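Local coordinates for protein Vv2_1132 (Vibrio vulnificus CMCP6, PDB 5Y9S) that probably binds DNA and regulates transcription as a tetrameric LysR-type regulator, with an N-terminal helix-turn-helix domain and a C-terminal effector-binding-type domain, at residues E15-L20 with Q70-Y75; S27-A32 with S38-R43. All coordinates share one frame; numbering follows the deposited sequence.

Contact 1. Residues E15-L20 with Q70-Y75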
ATOM      1  N   GLU D  15      -7.936  -6.910  11.563  1.00 13.98           N
ATOM      2  CA  GLU D  15      -8.578  -6.123  12.617  1.00 19.52           C
ATOM      3  C   GLU D  15      -8.576  -6.888  13.928  1.00 13.07           C
ATOM      4  O   GLU D  15      -8.415  -6.282  14.993  1.00 24.80           O
ATOM      5  CB  GLU D  15     -10.008  -5.730  12.219  1.00 25.82           C
ATOM      6  CG  GLU D  15     -10.221  -5.587  10.707  1.00 44.35           C
ATOM      7  CD  GLU D  15     -11.668  -5.239  10.317  1.00 61.63           C
ATOM      8  OE1 GLU D  15     -12.218  -4.280  10.906  1.00 71.46           O
ATOM      9  OE2 GLU D  15     -12.253  -5.922   9.430  1.00 53.37           O
ATOM     10  N   ASP D  16      -8.723  -8.216  13.874  1.00 19.31           N
ATOM     11  CA  ASP D  16      -8.528  -9.024  15.086  1.00 14.02           C
ATOM     12  C   ASP D  16      -7.204  -8.675  15.732  1.00 13.96           C
ATOM     13  O   ASP D  16      -7.137  -8.354  16.922  1.00 14.38           O
ATOM     14  CB  ASP D  16      -8.550 -10.519  14.758  1.00 14.30           C
ATOM     15  CG  ASP D  16      -9.933 -11.019  14.428  1.00 20.13           C
ATOM     16  OD1 ASP D  16     -10.890 -10.276  14.697  1.00 18.70           O
ATOM     17  OD2 ASP D  16     -10.073 -12.141  13.886  1.00 21.00           O
ATOM     18  N   PHE D  17      -6.143  -8.684  14.926  1.00 13.48           N
ATOM     19  CA  PHE D  17      -4.815  -8.373  15.432  1.00 13.43           C
ATOM     20  C   PHE D  17      -4.772  -6.966  16.032  1.00 18.81           C
ATOM     21  O   PHE D  17      -4.380  -6.790  17.189  1.00 19.01           O
ATOM     22  CB  PHE D  17      -3.784  -8.532  14.323  1.00 12.92           C
ATOM     23  CG  PHE D  17      -2.460  -7.929  14.667  1.00 15.67           C
ATOM     24  CD1 PHE D  17      -1.509  -8.654  15.370  1.00 13.19           C
ATOM     25  CD2 PHE D  17      -2.166  -6.619  14.297  1.00 14.51           C
ATOM     26  CE1 PHE D  17      -0.283  -8.086  15.699  1.00 22.34           C
ATOM     27  CE2 PHE D  17      -0.952  -6.041  14.639  1.00 12.32           C
ATOM     28  CZ  PHE D  17      -0.003  -6.785  15.335  1.00 12.72           C
ATOM     29  N   LEU D  18      -5.142  -5.947  15.245  1.00 15.40           N
ATOM     30  CA  LEU D  18      -5.144  -4.573  15.753  1.00 14.51           C
ATOM     31  C   LEU D  18      -5.939  -4.467  17.055  1.00 18.91           C
ATOM     32  O   LEU D  18      -5.472  -3.887  18.049  1.00 14.04           O
ATOM     33  CB  LEU D  18      -5.736  -3.636  14.707  1.00 12.59           C
ATOM     34  CG  LEU D  18      -4.951  -3.466  13.390  1.00 18.53           C
ATOM     35  CD1 LEU D  18      -5.299  -2.171  12.696  1.00 20.56           C
ATOM     36  CD2 LEU D  18      -3.464  -3.503  13.610  1.00 21.59           C
ATOM     37  N   SER D  19      -7.137  -5.060  17.075  1.00 13.74           N
ATOM     38  CA  SER D  19      -8.009  -4.915  18.240  1.00 23.78           C
ATOM     39  C   SER D  19      -7.383  -5.515  19.494  1.00 28.53           C
ATOM     40  O   SER D  19      -7.524  -4.952  20.582  1.00 34.96           O
ATOM     41  CB  SER D  19      -9.382  -5.537  17.980  1.00 23.79           C
ATOM     42  OG  SER D  19     -10.021  -5.814  19.214  1.00 39.86           O
ATOM     43  N   LEU D  20      -6.681  -6.648  19.376  1.00 24.12           N
ATOM     44  CA  LEU D  20      -6.059  -7.187  20.584  1.00 17.30           C
ATOM     45  C   LEU D  20      -4.782  -6.437  20.936  1.00 24.46           C
ATOM     46  O   LEU D  20      -4.397  -6.407  22.103  1.00 23.29           O
ATOM     47  CB  LEU D  20      -5.789  -8.703  20.443  1.00 16.94           C
ATOM     48  CG  LEU D  20      -4.695  -9.339  21.314  1.00 27.66           C
ATOM     49  CD1 LEU D  20      -5.052  -9.264  22.776  1.00 23.33           C
ATOM     50  CD2 LEU D  20      -4.502 -10.787  20.923  1.00 32.14           C
ATOM     51  N   GLN D  70       5.601  -6.600  16.523  1.00 13.39           N
ATOM     52  CA  GLN D  70       5.911  -5.196  16.315  1.00 14.29           C
ATOM     53  C   GLN D  70       6.231  -4.914  14.864  1.00 13.26           C
ATOM     54  O   GLN D  70       5.741  -3.931  14.308  1.00 23.98           O
ATOM     55  CB  GLN D  70       7.042  -4.776  17.243  1.00 26.91           C
ATOM     56  CG  GLN D  70       6.459  -4.356  18.576  1.00 41.07           C
ATOM     57  CD  GLN D  70       7.481  -3.916  19.570  1.00 50.63           C
ATOM     58  OE1 GLN D  70       8.643  -4.315  19.501  1.00 54.00           O
ATOM     59  NE2 GLN D  70       7.059  -3.081  20.514  1.00 57.25           N
ATOM     60  N   LYS D  71       7.003  -5.784  14.212  1.00 14.48           N
ATOM     61  CA  LYS D  71       7.175  -5.638  12.765  1.00 11.89           C
ATOM     62  C   LYS D  71       5.882  -5.885  11.996  1.00 15.08           C
ATOM     63  O   LYS D  71       5.742  -5.377  10.883  1.00 12.79           O
ATOM     64  CB  LYS D  71       8.247  -6.590  12.251  1.00 12.01           C
ATOM     65  CG  LYS D  71       9.555  -6.557  13.076  1.00 12.49           C
ATOM     66  CD  LYS D  71      10.545  -5.570  12.474  1.00 26.80           C
ATOM     67  CE  LYS D  71      11.966  -5.860  12.958  1.00 28.21           C
ATOM     68  NZ  LYS D  71      12.089  -5.553  14.420  1.00 36.15           N
ATOM     69  N   PHE D  72       4.939  -6.650  12.549  1.00 11.78           N
ATOM     70  CA  PHE D  72       3.712  -6.964  11.819  1.00 11.52           C
ATOM     71  C   PHE D  72       2.745  -5.788  11.759  1.00 11.25           C
ATOM     72  O   PHE D  72       1.869  -5.760  10.886  1.00 12.37           O
ATOM     73  CB  PHE D  72       3.020  -8.177  12.458  1.00 15.02           C
ATOM     74  CG  PHE D  72       1.877  -8.730  11.639  1.00 18.82           C
ATOM     75  CD1 PHE D  72       2.111  -9.530  10.529  1.00 19.54           C
ATOM     76  CD2 PHE D  72       0.563  -8.442  11.980  1.00 14.16           C
ATOM     77  CE1 PHE D  72       1.047 -10.030   9.776  1.00 19.40           C
ATOM     78  CE2 PHE D  72      -0.515  -8.929  11.208  1.00 14.77           C
ATOM     79  CZ  PHE D  72      -0.266  -9.726  10.119  1.00 17.44           C
ATOM     80  N   VAL D  73       2.897  -4.805  12.638  1.00 11.38           N
ATOM     81  CA  VAL D  73       1.929  -3.716  12.736  1.00 14.07           C
ATOM     82  C   VAL D  73       1.728  -3.031  11.380  1.00 16.30           C
ATOM     83  O   VAL D  73       0.579  -2.983  10.915  1.00 18.11           O
ATOM     84  CB  VAL D  73       2.315  -2.722  13.846  1.00 15.43           C
ATOM     85  CG1 VAL D  73       1.417  -1.520  13.785  1.00 26.23           C
ATOM     86  CG2 VAL D  73       2.182  -3.397  15.255  1.00 13.89           C
ATOM     87  N   PRO D  74       2.765  -2.527  10.681  1.00 10.43           N
ATOM     88  CA  PRO D  74       2.498  -1.858   9.387  1.00 18.02           C
ATOM     89  C   PRO D  74       1.895  -2.770   8.338  1.00  9.82           C
ATOM     90  O   PRO D  74       1.175  -2.285   7.460  1.00 10.94           O
ATOM     91  CB  PRO D  74       3.886  -1.348   8.941  1.00 10.82           C
ATOM     92  CG  PRO D  74       4.870  -2.259   9.689  1.00 19.85           C
ATOM     93  CD  PRO D  74       4.198  -2.477  11.025  1.00 14.14           C
ATOM     94  N   TYR D  75       2.173  -4.076   8.370  1.00 12.29           N
ATOM     95  CA  TYR D  75       1.602  -4.954   7.347  1.00  9.92           C
ATOM     96  C   TYR D  75       0.085  -5.019   7.496  1.00 16.73           C
ATOM     97  O   TYR D  75      -0.663  -4.869   6.522  1.00 16.53           O
ATOM     98  CB  TYR D  75       2.224  -6.355   7.441  1.00 10.19           C
ATOM     99  CG  TYR D  75       3.689  -6.419   7.042  1.00 15.32           C
ATOM    100  CD1 TYR D  75       4.686  -6.133   7.978  1.00 18.18           C
ATOM    101  CD2 TYR D  75       4.074  -6.725   5.733  1.00 10.00           C
ATOM    102  CE1 TYR D  75       6.025  -6.176   7.645  1.00 10.41           C
ATOM    103  CE2 TYR D  75       5.430  -6.767   5.375  1.00 10.58           C
ATOM    104  CZ  TYR D  75       6.390  -6.488   6.348  1.00 11.59           C
ATOM    105  OH  TYR D  75       7.716  -6.516   6.035  1.00 18.45           O
TER
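Phe-17 and Phe-72 meet as a T-shaped (edge-to-face) aromatic pair. The ring planes stand at 76° and the centroids lie 5.0 Å apart. Phe-72 supplies the edge. Its CD2 sits over the middle of the Phe-17 ring, 3.8 Å from Phe-17 CZ, and its CE2 stays close to the CG side of the same face. In both residues CG lies anti to the backbone N (chi1 166° in Phe-17, -170° in Phe-72), which brings each ring between the two helices.

The second interaction is aliphatic. Val-73 CG2 comes to the rim of the Phe-17 ring, near its plane, at 4.0 Å from CZ of Phe-17. From 70-75, Phe-17 thus receives one neighbour over a face and one at its edge. Leu-65, from strand 64-65, touches both Phe-17 and Val-73, and Phe-56 also meets the Phe-17 ring. Leu-47 and Ile-51 of helix 37-51 pack on Phe-17 and Phe-72 respectively.

No hydrogen bond or salt bridge joins the two segments. The three touching side chains are all buried. They join helix 11-22 of the DNA-binding domain to the start of helix 67-90, the long linker helix of LysR-type regulators. Between these two segments, then, the hold is wholly apolar and depends on the shape and tilt of the two rings.

Contact 2. Residues S27-A32 with S38-R43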
ATOM      1  N   SER D  27     -10.690 -10.967  26.119  1.00 26.37           N
ATOM      2  CA  SER D  27     -12.110 -10.778  26.352  1.00 21.39           C
ATOM      3  C   SER D  27     -12.588  -9.455  25.764  1.00 31.16           C
ATOM      4  O   SER D  27     -13.589  -9.412  25.035  1.00 27.96           O
ATOM      5  CB  SER D  27     -12.399 -10.858  27.851  1.00 22.54           C
ATOM      6  OG  SER D  27     -13.790 -10.827  28.065  1.00 40.61           O
ATOM      7  N   ALA D  28     -11.877  -8.360  26.066  1.00 29.67           N
ATOM      8  CA  ALA D  28     -12.250  -7.060  25.513  1.00 26.89           C
ATOM      9  C   ALA D  28     -12.107  -7.046  23.997  1.00 32.20           C
ATOM     10  O   ALA D  28     -12.995  -6.556  23.280  1.00 29.95           O
ATOM     11  CB  ALA D  28     -11.394  -5.967  26.141  1.00 35.89           C
ATOM     12  N   ALA D  29     -11.004  -7.602  23.490  1.00 25.74           N
ATOM     13  CA  ALA D  29     -10.805  -7.655  22.045  1.00 31.79           C
ATOM     14  C   ALA D  29     -11.906  -8.455  21.359  1.00 30.95           C
ATOM     15  O   ALA D  29     -12.368  -8.084  20.271  1.00 33.89           O
ATOM     16  CB  ALA D  29      -9.430  -8.237  21.727  1.00 26.84           C
ATOM     17  N   ALA D  30     -12.353  -9.551  21.979  1.00 29.96           N
ATOM     18  CA  ALA D  30     -13.402 -10.356  21.353  1.00 31.58           C
ATOM     19  C   ALA D  30     -14.731  -9.611  21.317  1.00 42.11           C
ATOM     20  O   ALA D  30     -15.496  -9.749  20.354  1.00 40.56           O
ATOM     21  CB  ALA D  30     -13.564 -11.682  22.089  1.00 30.03           C
ATOM     22  N   LYS D  31     -15.041  -8.843  22.372  1.00 39.49           N
ATOM     23  CA  LYS D  31     -16.254  -8.031  22.348  1.00 40.48           C
ATOM     24  C   LYS D  31     -16.143  -6.937  21.293  1.00 31.91           C
ATOM     25  O   LYS D  31     -17.047  -6.761  20.468  1.00 27.25           O
ATOM     26  CB  LYS D  31     -16.531  -7.436  23.730  1.00 45.02           C
ATOM     27  CG  LYS D  31     -16.922  -8.463  24.799  1.00 59.79           C
ATOM     28  CD  LYS D  31     -17.600  -9.701  24.204  1.00 60.03           C
ATOM     29  CE  LYS D  31     -16.766 -10.974  24.433  1.00 55.31           C
ATOM     30  NZ  LYS D  31     -17.296 -12.133  23.651  1.00 52.27           N
ATOM     31  N   ALA D  32     -15.022  -6.219  21.281  1.00 28.53           N
ATOM     32  CA  ALA D  32     -14.816  -5.193  20.266  1.00 31.99           C
ATOM     33  C   ALA D  32     -15.044  -5.725  18.856  1.00 33.93           C
ATOM     34  O   ALA D  32     -15.503  -4.978  17.985  1.00 45.09           O
ATOM     35  CB  ALA D  32     -13.412  -4.596  20.398  1.00 29.31           C
ATOM     36  N   SER D  38     -14.253 -17.291  22.635  1.00 30.84           N
ATOM     37  CA  SER D  38     -13.859 -18.486  21.910  1.00 29.52           C
ATOM     38  C   SER D  38     -13.330 -18.167  20.527  1.00 29.60           C
ATOM     39  O   SER D  38     -12.121 -18.269  20.277  1.00 31.20           O
ATOM     40  CB  SER D  38     -15.067 -19.422  21.787  1.00 32.83           C
ATOM     41  OG  SER D  38     -14.953 -20.320  20.682  1.00 42.20           O
ATOM     42  N   ALA D  39     -14.251 -17.809  19.617  1.00 27.93           N
ATOM     43  CA  ALA D  39     -13.881 -17.641  18.216  1.00 31.54           C
ATOM     44  C   ALA D  39     -12.739 -16.650  18.051  1.00 18.78           C
ATOM     45  O   ALA D  39     -11.895 -16.832  17.173  1.00 20.19           O
ATOM     46  CB  ALA D  39     -15.090 -17.209  17.387  1.00 40.59           C
ATOM     47  N   PHE D  40     -12.665 -15.629  18.903  1.00 18.78           N
ATOM     48  CA  PHE D  40     -11.556 -14.691  18.808  1.00 18.60           C
ATOM     49  C   PHE D  40     -10.224 -15.405  18.985  1.00 24.50           C
ATOM     50  O   PHE D  40      -9.307 -15.234  18.174  1.00 28.82           O
ATOM     51  CB  PHE D  40     -11.683 -13.578  19.832  1.00 18.25           C
ATOM     52  CG  PHE D  40     -10.695 -12.466  19.603  1.00 19.53           C
ATOM     53  CD1 PHE D  40     -10.870 -11.579  18.549  1.00 16.76           C
ATOM     54  CD2 PHE D  40      -9.576 -12.336  20.404  1.00 17.97           C
ATOM     55  CE1 PHE D  40      -9.950 -10.556  18.315  1.00 21.02           C
ATOM     56  CE2 PHE D  40      -8.647 -11.320  20.170  1.00 20.90           C
ATOM     57  CZ  PHE D  40      -8.836 -10.428  19.119  1.00 19.05           C
ATOM     58  N   SER D  41     -10.116 -16.220  20.043  1.00 18.92           N
ATOM     59  CA  SER D  41      -8.914 -17.011  20.306  1.00 23.67           C
ATOM     60  C   SER D  41      -8.534 -17.849  19.103  1.00 18.72           C
ATOM     61  O   SER D  41      -7.361 -17.903  18.716  1.00 18.32           O
ATOM     62  CB  SER D  41      -9.135 -17.929  21.503  1.00 20.16           C
ATOM     63  OG  SER D  41      -8.750 -17.257  22.667  1.00 38.52           O
ATOM     64  N   ARG D  42      -9.520 -18.520  18.506  1.00 18.92           N
ATOM     65  CA  ARG D  42      -9.251 -19.369  17.351  1.00 20.77           C
ATOM     66  C   ARG D  42      -8.785 -18.543  16.165  1.00 26.98           C
ATOM     67  O   ARG D  42      -7.950 -19.002  15.375  1.00 26.50           O
ATOM     68  CB  ARG D  42     -10.500 -20.180  17.001  1.00 30.82           C
ATOM     69  CG  ARG D  42     -10.243 -21.453  16.198  1.00 43.31           C
ATOM     70  CD  ARG D  42     -11.447 -22.395  16.321  1.00 51.31           C
ATOM     71  NE  ARG D  42     -11.541 -23.006  17.647  1.00 55.85           N
ATOM     72  CZ  ARG D  42     -12.576 -22.877  18.476  1.00 56.18           C
ATOM     73  NH1 ARG D  42     -13.630 -22.145  18.122  1.00 55.60           N
ATOM     74  NH2 ARG D  42     -12.560 -23.492  19.663  1.00 47.59           N
ATOM     75  N   ARG D  43      -9.281 -17.311  16.038  1.00 17.25           N
ATOM     76  CA  ARG D  43      -8.849 -16.493  14.917  1.00 20.66           C
ATOM     77  C   ARG D  43      -7.409 -16.060  15.116  1.00 21.41           C
ATOM     78  O   ARG D  43      -6.581 -16.203  14.211  1.00 15.57           O
ATOM     79  CB  ARG D  43      -9.777 -15.291  14.747  1.00 16.08           C
ATOM     80  CG  ARG D  43     -11.226 -15.710  14.437  1.00 27.93           C
ATOM     81  CD  ARG D  43     -11.893 -14.879  13.348  1.00 29.97           C
ATOM     82  NE  ARG D  43     -11.946 -13.476  13.713  1.00 28.72           N
ATOM     83  CZ  ARG D  43     -13.061 -12.768  13.693  1.00 25.18           C
ATOM     84  NH1 ARG D  43     -14.179 -13.365  13.330  1.00 25.38           N
ATOM     85  NH2 ARG D  43     -13.058 -11.482  14.035  1.00 20.77           N
TER
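Phe-40 of helix 37-51 packs against two consecutive alanines of helix 26-32, and these three residues form the tight part of the contact. Ala-30 CB lies 3.5 Å from Phe-40 CB, at the root of the aromatic side chain. Ala-29 reaches the far end of the ring, where its CB is 3.5 Å from CZ of Phe-40. Between these points the ring lies against the helix backbone. Ala-29 C and Ala-30 N both sit 4.1 Å above the ring plane of Phe-40, over its centre, so one face covers the peptide link between the two alanines. A chi1 of -170° sets Phe-40 CG opposite its own backbone N and turns the ring toward helix 26-32. The small methyl groups let the backbones come close: the CA atoms of Ala-30 and Phe-40 are 5.4 Å apart. All three residues are buried. No hydrogen bond crosses between the segments.

The outer side is looser. Ser-27 and Ser-38 point away from the opposing helix, and Ser-38 is exposed. Ser-38 OG accepts a weak bond from Arg-42 NH1, at 3.4 Å and bent to 132°, within its own helix. Lys-31 is also exposed. Its NZ bonds to the carbonyl O of Val-35 in the connecting loop.

The two helices are consecutive and match the helix-turn-helix of the LysR family; helix 37-51 is probably the recognition helix. Helix 11-22 packs beside them, with Asp-16 and Leu-20 touching Phe-40. Phe-26, at the start of helix 26-32, adds a further contact to Phe-40 and also touches Ser-41.

From the N terminus the chain first forms helix 11-22, which gives the first half of contact 1. Helices 26-32 and 37-51 follow and close a short loop at contact 2, with five residues between the segments. The chain then passes through the small hairpin of strands 56-57 and 64-65. Helix 67-90 returns to helix 11-22 and closes the wider loop of contact 1, which encloses contact 2 without crossing it. The centres are about 14 Å apart. Helix 11-22 links the two: Asp-16 packs on Phe-40, and Leu-20 on Ala-29. Together the two contacts tie the helix-turn-helix to the linker helix.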